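Local coordinates for packaging protein UL32 (Human herpesvirus 8 type M, PDB 6XF9) that forms a pentameric, zinc-binding ring required for herpesviral packaging and probably has a role in localising newly made capsids to nuclear sites of genome cleavage and packaging, at residues V3-G8 against V384-P389; I10-D15 against L99-H104; M69-D74 against L105-E110; C77-C82 against L129-Q134. All blocks are in the same frame, centred on the assembly; numbering follows the deposited sequence.

Interaction 1. Residues V3-G8 against V384-P389; sequences VPWQLG and VLFRLP
The indole of W5 and the ring of F386 form an offset edge-to-face pair that fastens the N-terminal arm of this mostly helical protein to the last turn of helix 382-386. W5 supplies the edge: its CD1 meets F386 CZ at 3.9 Å, and the two planes stand at 88°. L385 works on a different surface of the same indole. The L385 side chain lies alongside the indole with a common heading, and its CD2 lies over the indole face, 4.2 Å from the centroid of the five-membered ring, a CH-pi contact. The other methyl, CD1, lies 3.8 Å from W5 NE1. One indole is thus gripped from above by leucine and at its rim by phenylalanine. The indole is held with chi1 of W5 at -110°, off the staggered positions, on a backbone with left-handed helical angles. W5 CB also comes within 3.4 Å of the carbonyl oxygen L385 O. The buried polar atom of the indole is satisfied from outside, because NE1 is hydrogen-bonded to A303 O, while F81 of helix 71-83 packs against both W5 and L385. At the other end of the contact, V3 and P389 meet tip to tip. With its CG1 anti to the backbone N, V3 presents the other methyl, CG2, to P389 CG at 3.6 Å.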
# COMPACT_ATOMS: atom_id res chain seq x y z
N VAL D 3 -55.22 -5.28 20.02
CA VAL D 3 -54.34 -6.20 19.31
C VAL D 3 -53.86 -5.55 18.02
O VAL D 3 -54.69 -5.08 17.22
CB VAL D 3 -55.07 -7.52 19.00
CG1 VAL D 3 -54.34 -8.29 17.94
CG2 VAL D 3 -55.18 -8.36 20.24
N PRO D 4 -52.55 -5.50 17.77
CA PRO D 4 -52.03 -4.88 16.54
C PRO D 4 -52.19 -5.78 15.32
O PRO D 4 -52.59 -6.94 15.41
CB PRO D 4 -50.55 -4.67 16.87
CG PRO D 4 -50.52 -4.54 18.37
CD PRO D 4 -51.52 -5.55 18.83
N TRP D 5 -51.83 -5.22 14.16
CA TRP D 5 -51.86 -5.94 12.88
C TRP D 5 -53.27 -6.36 12.49
O TRP D 5 -53.50 -7.48 12.04
CB TRP D 5 -50.94 -7.16 12.90
CG TRP D 5 -49.75 -6.96 12.04
CD1 TRP D 5 -49.52 -7.55 10.83
CD2 TRP D 5 -48.63 -6.11 12.31
NE1 TRP D 5 -48.32 -7.11 10.32
CE2 TRP D 5 -47.75 -6.23 11.21
CE3 TRP D 5 -48.28 -5.27 13.38
CZ2 TRP D 5 -46.54 -5.53 11.14
CZ3 TRP D 5 -47.08 -4.56 13.31
CH2 TRP D 5 -46.22 -4.70 12.19
N GLN D 6 -54.21 -5.44 12.62
CA GLN D 6 -55.60 -5.76 12.29
C GLN D 6 -56.05 -4.93 11.12
O GLN D 6 -56.08 -3.70 11.20
CB GLN D 6 -56.52 -5.56 13.48
CG GLN D 6 -56.17 -6.49 14.59
CD GLN D 6 -57.35 -6.88 15.42
OE1 GLN D 6 -58.08 -7.83 15.07
NE2 GLN D 6 -57.55 -6.19 16.55
N LEU D 7 -56.44 -5.61 10.04
CA LEU D 7 -56.95 -4.91 8.88
C LEU D 7 -58.00 -3.87 9.27
O LEU D 7 -57.93 -2.71 8.83
CB LEU D 7 -57.52 -5.94 7.91
CG LEU D 7 -58.06 -5.48 6.57
CD1 LEU D 7 -57.20 -4.39 5.97
CD2 LEU D 7 -58.11 -6.72 5.66
N GLY D 8 -58.90 -4.23 10.19
CA GLY D 8 -59.90 -3.29 10.65
C GLY D 8 -59.30 -2.01 11.21
O GLY D 8 -59.84 -0.92 10.99
N VAL D 384 -47.20 -14.46 16.11
CA VAL D 384 -47.41 -13.19 16.80
C VAL D 384 -48.27 -12.27 15.95
O VAL D 384 -49.22 -11.65 16.43
CB VAL D 384 -46.07 -12.51 17.14
CG1 VAL D 384 -46.33 -11.16 17.73
CG2 VAL D 384 -45.28 -13.35 18.12
N LEU D 385 -47.93 -12.17 14.67
CA LEU D 385 -48.55 -11.13 13.87
C LEU D 385 -50.00 -11.44 13.57
O LEU D 385 -50.83 -10.52 13.49
CB LEU D 385 -47.77 -10.93 12.58
CG LEU D 385 -46.38 -10.31 12.69
CD1 LEU D 385 -45.94 -9.86 11.28
CD2 LEU D 385 -46.32 -9.16 13.70
N PHE D 386 -50.34 -12.71 13.36
CA PHE D 386 -51.60 -13.03 12.71
C PHE D 386 -52.52 -13.99 13.45
O PHE D 386 -53.68 -14.09 13.07
CB PHE D 386 -51.35 -13.57 11.29
CG PHE D 386 -51.17 -12.46 10.29
CD1 PHE D 386 -52.24 -11.67 9.92
CD2 PHE D 386 -49.92 -12.16 9.79
CE1 PHE D 386 -52.09 -10.62 9.04
CE2 PHE D 386 -49.75 -11.12 8.91
CZ PHE D 386 -50.84 -10.35 8.53
N ARG D 387 -52.07 -14.66 14.49
CA ARG D 387 -52.95 -15.51 15.26
C ARG D 387 -53.62 -14.74 16.39
O ARG D 387 -52.99 -13.89 17.05
CB ARG D 387 -52.20 -16.71 15.81
CG ARG D 387 -51.80 -17.61 14.67
CD ARG D 387 -51.69 -19.04 15.08
NE ARG D 387 -51.50 -19.85 13.89
CZ ARG D 387 -52.50 -20.26 13.11
NH1 ARG D 387 -53.74 -19.91 13.41
NH2 ARG D 387 -52.25 -21.01 12.04
N LEU D 388 -54.91 -15.03 16.59
CA LEU D 388 -55.70 -14.32 17.58
C LEU D 388 -55.24 -14.74 18.97
O LEU D 388 -55.28 -15.93 19.30
CB LEU D 388 -57.18 -14.66 17.38
CG LEU D 388 -58.17 -13.85 18.23
CD1 LEU D 388 -59.47 -13.64 17.44
CD2 LEU D 388 -58.40 -14.45 19.66
N PRO D 389 -54.87 -13.81 19.83
CA PRO D 389 -54.29 -14.20 21.12
C PRO D 389 -55.32 -14.78 22.07
O PRO D 389 -56.49 -14.39 22.07
CB PRO D 389 -53.73 -12.88 21.66
CG PRO D 389 -54.53 -11.83 21.01
CD PRO D 389 -54.90 -12.35 19.65

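Interaction 2. Residues I10-D15 against L99-H104; sequences ITRHRD and LCEIMH
A break between two helices is docked here on the side of a third: H13, the N-cap residue of helix 14-22 directly after helix 7-12, inserts its imidazole against helix 89-106. H13 has the most surface buried in the contact, and its CB points at the opposing helix, with CG anti to the carbonyl carbon (chi1 -60°). One face of the ring is covered by C100, whose CB is 3.7 Å from the ring centroid, displaced toward the rim, in a CH-pi contact. The C100 sulfur approaches the ring only obliquely. E101, second in buried surface, lies one residue farther along helix 89-106 and crosses H13 at about a right angle, its carboxylate turned steeply to the imidazole. Its CG is anti to the backbone N and the chain bends at chi2 (73°), which swings the carboxylate back toward the helix break. There OE2 forms a salt bridge with R12 NH1 at 3.1 Å, the guanidinium and carboxylate planes nearly perpendicular. This charged end is the outer part of the contact, whereas H13 and C100 are buried. H13 is held through both its nitrogens. ND1 is hydrogen-bonded to T9 O, and at the tip of the ring NE2 meets H104 ND1 at 2.9 Å, in a hydrogen bond between two imidazoles set rim to rim with nearly parallel planes (7°).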
# COMPACT_ATOMS: atom_id res chain seq x y z
N ILE D 10 -56.59 -0.60 10.28
CA ILE D 10 -56.17 0.17 9.11
C ILE D 10 -57.36 0.86 8.49
O ILE D 10 -57.30 2.05 8.13
CB ILE D 10 -55.45 -0.74 8.10
CG1 ILE D 10 -54.06 -1.12 8.61
CG2 ILE D 10 -55.35 -0.02 6.76
CD1 ILE D 10 -53.51 -2.37 8.00
N THR D 11 -58.46 0.11 8.31
CA THR D 11 -59.65 0.63 7.64
C THR D 11 -60.27 1.82 8.38
O THR D 11 -60.59 2.84 7.76
CB THR D 11 -60.69 -0.50 7.50
OG1 THR D 11 -60.34 -1.35 6.40
CG2 THR D 11 -62.05 0.08 7.25
N ARG D 12 -60.41 1.73 9.71
CA ARG D 12 -61.12 2.82 10.39
C ARG D 12 -60.37 4.14 10.33
O ARG D 12 -61.00 5.21 10.27
CB ARG D 12 -61.46 2.43 11.82
CG ARG D 12 -60.47 2.74 12.86
CD ARG D 12 -61.12 2.26 14.14
NE ARG D 12 -61.24 0.82 13.97
CZ ARG D 12 -61.31 -0.06 14.97
NH1 ARG D 12 -61.30 0.38 16.22
NH2 ARG D 12 -61.40 -1.35 14.69
N HIS D 13 -59.04 4.12 10.30
CA HIS D 13 -58.27 5.36 10.28
C HIS D 13 -57.84 5.73 8.87
O HIS D 13 -56.84 6.45 8.69
CB HIS D 13 -57.06 5.26 11.20
CG HIS D 13 -57.42 5.00 12.62
ND1 HIS D 13 -57.52 3.73 13.14
CD2 HIS D 13 -57.74 5.84 13.63
CE1 HIS D 13 -57.87 3.80 14.41
NE2 HIS D 13 -58.01 5.07 14.73
N ARG D 14 -58.58 5.26 7.86
CA ARG D 14 -58.28 5.61 6.47
C ARG D 14 -58.05 7.10 6.32
O ARG D 14 -57.18 7.51 5.56
CB ARG D 14 -59.42 5.14 5.56
CG ARG D 14 -59.26 5.46 4.08
CD ARG D 14 -60.31 4.73 3.22
NE ARG D 14 -60.79 5.58 2.14
CZ ARG D 14 -61.37 5.17 1.01
NH1 ARG D 14 -61.57 3.88 0.74
NH2 ARG D 14 -61.74 6.08 0.13
N ASP D 15 -58.71 7.91 7.14
CA ASP D 15 -58.56 9.35 7.04
C ASP D 15 -57.14 9.78 7.40
O ASP D 15 -56.48 10.45 6.61
CB ASP D 15 -59.59 10.05 7.93
N LEU D 99 -50.79 2.91 15.78
CA LEU D 99 -50.45 4.09 16.58
C LEU D 99 -51.61 5.08 16.61
O LEU D 99 -51.84 5.73 17.64
CB LEU D 99 -49.17 4.75 16.05
CG LEU D 99 -48.67 5.87 16.97
CD1 LEU D 99 -48.16 5.29 18.24
CD2 LEU D 99 -47.60 6.70 16.31
N CYS D 100 -52.31 5.27 15.49
CA CYS D 100 -53.59 5.98 15.53
C CYS D 100 -54.52 5.39 16.58
O CYS D 100 -54.98 6.09 17.50
CB CYS D 100 -54.29 5.91 14.18
SG CYS D 100 -53.97 7.26 13.11
N GLU D 101 -54.81 4.10 16.46
CA GLU D 101 -55.77 3.47 17.35
C GLU D 101 -55.38 3.69 18.80
O GLU D 101 -56.22 4.07 19.62
CB GLU D 101 -55.85 1.99 17.00
CG GLU D 101 -56.76 1.16 17.85
CD GLU D 101 -58.22 1.39 17.59
OE1 GLU D 101 -58.58 2.12 16.65
OE2 GLU D 101 -59.02 0.79 18.34
N ILE D 102 -54.10 3.51 19.13
CA ILE D 102 -53.66 3.70 20.51
C ILE D 102 -53.92 5.14 20.95
O ILE D 102 -54.21 5.40 22.13
CB ILE D 102 -52.19 3.30 20.67
CG1 ILE D 102 -52.05 1.79 20.61
CG2 ILE D 102 -51.61 3.81 21.99
CD1 ILE D 102 -50.64 1.36 20.42
N MET D 103 -53.85 6.10 20.02
CA MET D 103 -54.03 7.50 20.37
C MET D 103 -55.50 7.87 20.57
O MET D 103 -55.82 8.69 21.45
CB MET D 103 -53.45 8.41 19.28
CG MET D 103 -51.96 8.37 19.13
SD MET D 103 -51.15 9.25 20.46
CE MET D 103 -51.51 10.96 20.06
N HIS D 104 -56.39 7.28 19.78
CA HIS D 104 -57.82 7.50 19.95
C HIS D 104 -58.38 6.82 21.20
O HIS D 104 -59.36 7.31 21.78
CB HIS D 104 -58.54 7.03 18.70
CG HIS D 104 -58.34 7.96 17.55
ND1 HIS D 104 -58.13 7.52 16.26
CD2 HIS D 104 -58.29 9.31 17.50
CE1 HIS D 104 -57.98 8.56 15.46
NE2 HIS D 104 -58.07 9.66 16.19

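Interaction 3. Residues M69-D74 against L105-E110; sequences MGFFED and LHFPEE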
# COMPACT_ATOMS: atom_id res chain seq x y z
N MET D 69 -53.83 3.74 32.35
CA MET D 69 -53.24 2.56 32.97
C MET D 69 -53.03 1.42 31.98
O MET D 69 -52.45 0.40 32.32
CB MET D 69 -54.09 2.09 34.14
CG MET D 69 -54.31 3.14 35.22
SD MET D 69 -52.77 3.72 35.95
CE MET D 69 -52.12 2.19 36.63
N GLY D 70 -53.51 1.61 30.76
CA GLY D 70 -53.42 0.58 29.78
C GLY D 70 -52.76 1.09 28.54
O GLY D 70 -52.70 0.36 27.60
N PHE D 71 -52.41 2.36 28.50
CA PHE D 71 -51.70 2.92 27.40
C PHE D 71 -50.36 2.30 27.38
O PHE D 71 -49.87 1.94 26.36
CB PHE D 71 -51.48 4.38 27.60
CG PHE D 71 -50.53 4.99 26.63
CD1 PHE D 71 -50.86 5.12 25.32
CD2 PHE D 71 -49.33 5.46 27.04
CE1 PHE D 71 -50.00 5.70 24.43
CE2 PHE D 71 -48.46 6.04 26.16
CZ PHE D 71 -48.81 6.16 24.86
N PHE D 72 -49.77 2.15 28.53
CA PHE D 72 -48.42 1.60 28.49
C PHE D 72 -48.43 0.16 28.02
O PHE D 72 -47.43 -0.31 27.46
CB PHE D 72 -47.81 1.66 29.87
CG PHE D 72 -47.60 3.04 30.39
CD1 PHE D 72 -46.52 3.80 29.98
CD2 PHE D 72 -48.50 3.60 31.30
CE1 PHE D 72 -46.31 5.08 30.48
CE2 PHE D 72 -48.31 4.89 31.81
CZ PHE D 72 -47.21 5.63 31.39
N GLU D 73 -49.53 -0.56 28.26
CA GLU D 73 -49.62 -1.94 27.80
C GLU D 73 -50.05 -2.04 26.35
O GLU D 73 -49.69 -3.01 25.68
CB GLU D 73 -50.61 -2.73 28.66
CG GLU D 73 -50.18 -2.97 30.08
CD GLU D 73 -51.27 -3.68 30.87
OE1 GLU D 73 -50.92 -4.39 31.85
OE2 GLU D 73 -52.47 -3.58 30.48
N ASP D 74 -50.83 -1.08 25.84
CA ASP D 74 -51.17 -1.19 24.43
C ASP D 74 -50.01 -0.76 23.55
O ASP D 74 -49.77 -1.36 22.50
CB ASP D 74 -52.43 -0.37 24.10
CG ASP D 74 -53.69 -0.92 24.75
OD1 ASP D 74 -53.95 -2.15 24.64
OD2 ASP D 74 -54.43 -0.10 25.33
N LEU D 105 -57.80 5.70 21.62
CA LEU D 105 -58.25 5.03 22.84
C LEU D 105 -57.85 5.80 24.08
O LEU D 105 -58.65 5.94 25.02
CB LEU D 105 -57.70 3.61 22.93
CG LEU D 105 -58.34 2.40 22.27
CD1 LEU D 105 -58.71 2.66 20.84
CD2 LEU D 105 -57.32 1.30 22.34
N HIS D 106 -56.61 6.27 24.14
CA HIS D 106 -56.05 6.76 25.39
C HIS D 106 -55.78 8.26 25.44
O HIS D 106 -55.50 8.77 26.53
CB HIS D 106 -54.75 6.01 25.71
CG HIS D 106 -54.92 4.52 25.75
ND1 HIS D 106 -55.01 3.82 26.94
CD2 HIS D 106 -55.01 3.61 24.76
CE1 HIS D 106 -55.14 2.53 26.67
NE2 HIS D 106 -55.15 2.37 25.36
N PHE D 107 -55.78 8.91 24.28
CA PHE D 107 -55.60 10.35 24.19
C PHE D 107 -56.54 10.93 23.12
O PHE D 107 -56.07 11.39 22.08
CB PHE D 107 -54.15 10.69 23.86
CG PHE D 107 -53.19 10.39 24.98
CD1 PHE D 107 -52.59 9.14 25.08
CD2 PHE D 107 -52.88 11.35 25.93
CE1 PHE D 107 -51.71 8.86 26.10
CE2 PHE D 107 -52.00 11.07 26.95
CZ PHE D 107 -51.41 9.83 27.04
N PRO D 108 -57.86 10.90 23.36
CA PRO D 108 -58.74 11.44 22.31
C PRO D 108 -58.96 12.95 22.39
O PRO D 108 -59.42 13.52 21.40
CB PRO D 108 -60.05 10.67 22.52
CG PRO D 108 -60.04 10.30 23.94
CD PRO D 108 -58.61 10.12 24.37
N GLU D 109 -58.70 13.61 23.51
CA GLU D 109 -58.92 15.06 23.58
C GLU D 109 -57.71 15.93 23.22
O GLU D 109 -57.89 17.14 23.04
CB GLU D 109 -59.44 15.48 24.97
CG GLU D 109 -60.84 14.97 25.26
CD GLU D 109 -60.86 13.54 25.78
OE1 GLU D 109 -59.76 12.96 25.97
OE2 GLU D 109 -61.97 12.99 25.96
N GLU D 110 -56.53 15.34 23.19
CA GLU D 110 -55.35 16.09 22.86
C GLU D 110 -55.21 16.14 21.35
O GLU D 110 -55.38 15.15 20.67
CB GLU D 110 -54.11 15.56 23.60
CG GLU D 110 -53.88 16.30 24.91
CD GLU D 110 -53.09 15.51 25.94
OE1 GLU D 110 -52.81 16.04 27.01
OE2 GLU D 110 -52.75 14.37 25.68
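F71, H106 and F107 form an aromatic cluster where the start of helix 71-83 meets the end of helix 89-106, and this cluster makes up most of the tight part of the contact. F107 directs an edge at the face of F71: its CE1 stands 3.8 Å above the F71 ring plane, over the centre, with the planes at 82°. F71, whose CG is anti to the backbone N (chi1 169°), in turn points an edge toward the face of H106, the planes inclined at 60°. The imidazole also lies against the backbone, with F71 CA placed over its face, toward the rim, and H106 CE1 3.4 Å from G70 C at the N-cap. I102 of helix 89-106 touches F71 as well. The tight part extends to D74, which is buried: H106 NE2 donates a short but bent, weak hydrogen bond to D74 OD2 at 2.6 Å. The other oxygen, D74 OD1, forms a salt bridge with R398, which also pairs with E73. The looser side is that of L105, which is exposed and comes no nearer than 4.4 Å, its CD2 to D74 OD2. A carboxylate so close to the imidazole could raise the proton affinity of H106, and the arginine would offset part of that effect.

Interaction 4. Residues C77-C82 against L129-Q134; sequences CLCFFC and LHFFVQ. With ZN (zinc ion), chain O.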
# COMPACT_ATOMS: atom_id res chain seq x y z
N CYS D 77 -47.66 -3.59 23.37
CA CYS D 77 -48.02 -4.66 22.44
C CYS D 77 -47.59 -4.32 21.02
O CYS D 77 -47.07 -5.18 20.30
CB CYS D 77 -49.52 -4.92 22.45
SG CYS D 77 -49.98 -5.93 23.78
N LEU D 78 -47.85 -3.08 20.60
CA LEU D 78 -47.38 -2.62 19.30
C LEU D 78 -45.88 -2.83 19.17
O LEU D 78 -45.40 -3.39 18.18
CB LEU D 78 -47.72 -1.15 19.13
CG LEU D 78 -47.20 -0.55 17.84
CD1 LEU D 78 -47.65 -1.37 16.66
CD2 LEU D 78 -47.60 0.90 17.73
N CYS D 79 -45.12 -2.42 20.19
CA CYS D 79 -43.69 -2.63 20.17
C CYS D 79 -43.34 -4.11 20.01
O CYS D 79 -42.52 -4.48 19.16
CB CYS D 79 -43.06 -2.04 21.42
SG CYS D 79 -43.19 -0.24 21.44
N PHE D 80 -43.97 -4.99 20.78
CA PHE D 80 -43.65 -6.41 20.66
C PHE D 80 -43.88 -6.91 19.24
O PHE D 80 -43.10 -7.71 18.72
CB PHE D 80 -44.48 -7.22 21.65
CG PHE D 80 -44.13 -8.68 21.70
CD1 PHE D 80 -43.07 -9.13 22.46
CD2 PHE D 80 -44.89 -9.59 21.02
CE1 PHE D 80 -42.76 -10.48 22.52
CE2 PHE D 80 -44.58 -10.95 21.07
CZ PHE D 80 -43.52 -11.39 21.82
N PHE D 81 -44.96 -6.46 18.60
CA PHE D 81 -45.26 -6.91 17.25
C PHE D 81 -44.21 -6.43 16.27
O PHE D 81 -43.76 -7.19 15.41
CB PHE D 81 -46.65 -6.40 16.83
CG PHE D 81 -47.77 -7.34 17.16
CD1 PHE D 81 -47.96 -7.79 18.46
CD2 PHE D 81 -48.67 -7.73 16.18
CE1 PHE D 81 -48.98 -8.66 18.77
CE2 PHE D 81 -49.71 -8.60 16.50
CZ PHE D 81 -49.86 -9.06 17.80
N CYS D 82 -43.80 -5.17 16.40
CA CYS D 82 -42.78 -4.63 15.50
C CYS D 82 -41.48 -5.42 15.63
O CYS D 82 -40.85 -5.76 14.62
CB CYS D 82 -42.55 -3.16 15.83
SG CYS D 82 -43.93 -2.09 15.41
N LEU D 129 -37.79 4.72 11.57
CA LEU D 129 -36.65 4.92 12.46
C LEU D 129 -36.98 4.48 13.88
O LEU D 129 -36.15 3.86 14.55
CB LEU D 129 -36.21 6.39 12.42
CG LEU D 129 -35.37 6.87 11.22
CD1 LEU D 129 -35.19 8.37 11.23
CD2 LEU D 129 -34.00 6.19 11.27
N HIS D 130 -38.19 4.81 14.36
CA HIS D 130 -38.52 4.51 15.75
C HIS D 130 -38.82 3.03 15.96
O HIS D 130 -38.30 2.41 16.90
CB HIS D 130 -39.71 5.37 16.21
CG HIS D 130 -40.15 5.07 17.60
ND1 HIS D 130 -39.51 5.57 18.71
CD2 HIS D 130 -41.19 4.33 18.07
CE1 HIS D 130 -40.12 5.14 19.80
NE2 HIS D 130 -41.14 4.38 19.44
N PHE D 131 -39.63 2.44 15.09
CA PHE D 131 -40.09 1.09 15.34
C PHE D 131 -39.24 0.01 14.71
O PHE D 131 -39.32 -1.15 15.15
CB PHE D 131 -41.53 0.93 14.85
CG PHE D 131 -42.54 1.64 15.71
CD1 PHE D 131 -42.84 1.17 16.96
CD2 PHE D 131 -43.18 2.78 15.27
CE1 PHE D 131 -43.75 1.81 17.76
CE2 PHE D 131 -44.09 3.43 16.06
CZ PHE D 131 -44.37 2.94 17.32
N PHE D 132 -38.44 0.32 13.68
CA PHE D 132 -37.76 -0.75 12.95
C PHE D 132 -36.26 -0.58 12.79
O PHE D 132 -35.50 -1.50 13.09
CB PHE D 132 -38.41 -0.91 11.58
CG PHE D 132 -39.83 -1.36 11.66
CD1 PHE D 132 -40.12 -2.71 11.77
CD2 PHE D 132 -40.86 -0.45 11.67
CE1 PHE D 132 -41.44 -3.15 11.85
CE2 PHE D 132 -42.18 -0.87 11.75
CZ PHE D 132 -42.46 -2.24 11.84
N VAL D 133 -35.80 0.58 12.34
CA VAL D 133 -34.36 0.75 12.16
C VAL D 133 -33.68 0.86 13.52
O VAL D 133 -32.83 0.04 13.88
CB VAL D 133 -34.05 1.97 11.29
CG1 VAL D 133 -32.55 2.10 11.09
CG2 VAL D 133 -34.78 1.89 9.97
N GLN D 134 -34.09 1.85 14.33
CA GLN D 134 -33.39 2.11 15.58
C GLN D 134 -33.98 1.36 16.78
O GLN D 134 -33.24 1.11 17.75
CB GLN D 134 -33.39 3.61 15.90
CG GLN D 134 -33.07 4.54 14.73
CD GLN D 134 -31.60 4.50 14.28
OE1 GLN D 134 -30.89 3.52 14.48
NE2 GLN D 134 -31.16 5.59 13.64
ZN ZN O . -37.96 6.89 18.96
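F131 and F132 both carry CG anti to the carbonyl carbon (chi1 -72° for F131), and these torsions send two successive rings from helix 124-133 toward helix 71-83. C82 adopts the same arrangement and sets its sulfur by both: SG lies 3.8 Å from F131 CD1 and 3.9 Å from F132 CZ, each an oblique sulfur-aromatic contact. Farther back along its helix, L78 crosses F131 at about a right angle and places CD2 3.8 Å from F131 CZ, while C79 SG approaches the edge of the same ring. H130 takes the other course, its CG anti to the backbone N (chi1 177°). Its CD2 rests over the centre of the F131 ring, and its ND1 binds zinc at 2.0 Å, in a site completed by C52, C55 and C136. Y75 OH is hydrogen-bonded to H130 NE2, a second-shell contact that would orient the imidazole. F131 therefore links the zinc ligand to the cysteine and leucine side chains of helix 71-83. The axes of the two helix segments run in broadly the same direction, at 38°, and helix 89-106 closes the buried interface, its A95 and I102 meeting C82 and L78 and its S91 meeting F132.

In the fold
Interactions 1 and 4 are buried and chiefly apolar, built from rings, methyls and sulfur, and they meet directly through F81, which packs on P4, W5, V384 and L385. Interactions 2 and 3 lie farther from the centre of the chain, only partly buried, and there histidines and carboxylates join the packing. Helix 89-106 serves both outer contacts at successive turns, and I102 ties them together by touching F71. Helix 71-83 is likewise shared, its start by interaction 3 and its later turns by interaction 4, the one contact that includes a zinc ligand. Interaction 1 brings together the parts most distant in sequence; its arm leads directly into the helix break of interaction 2.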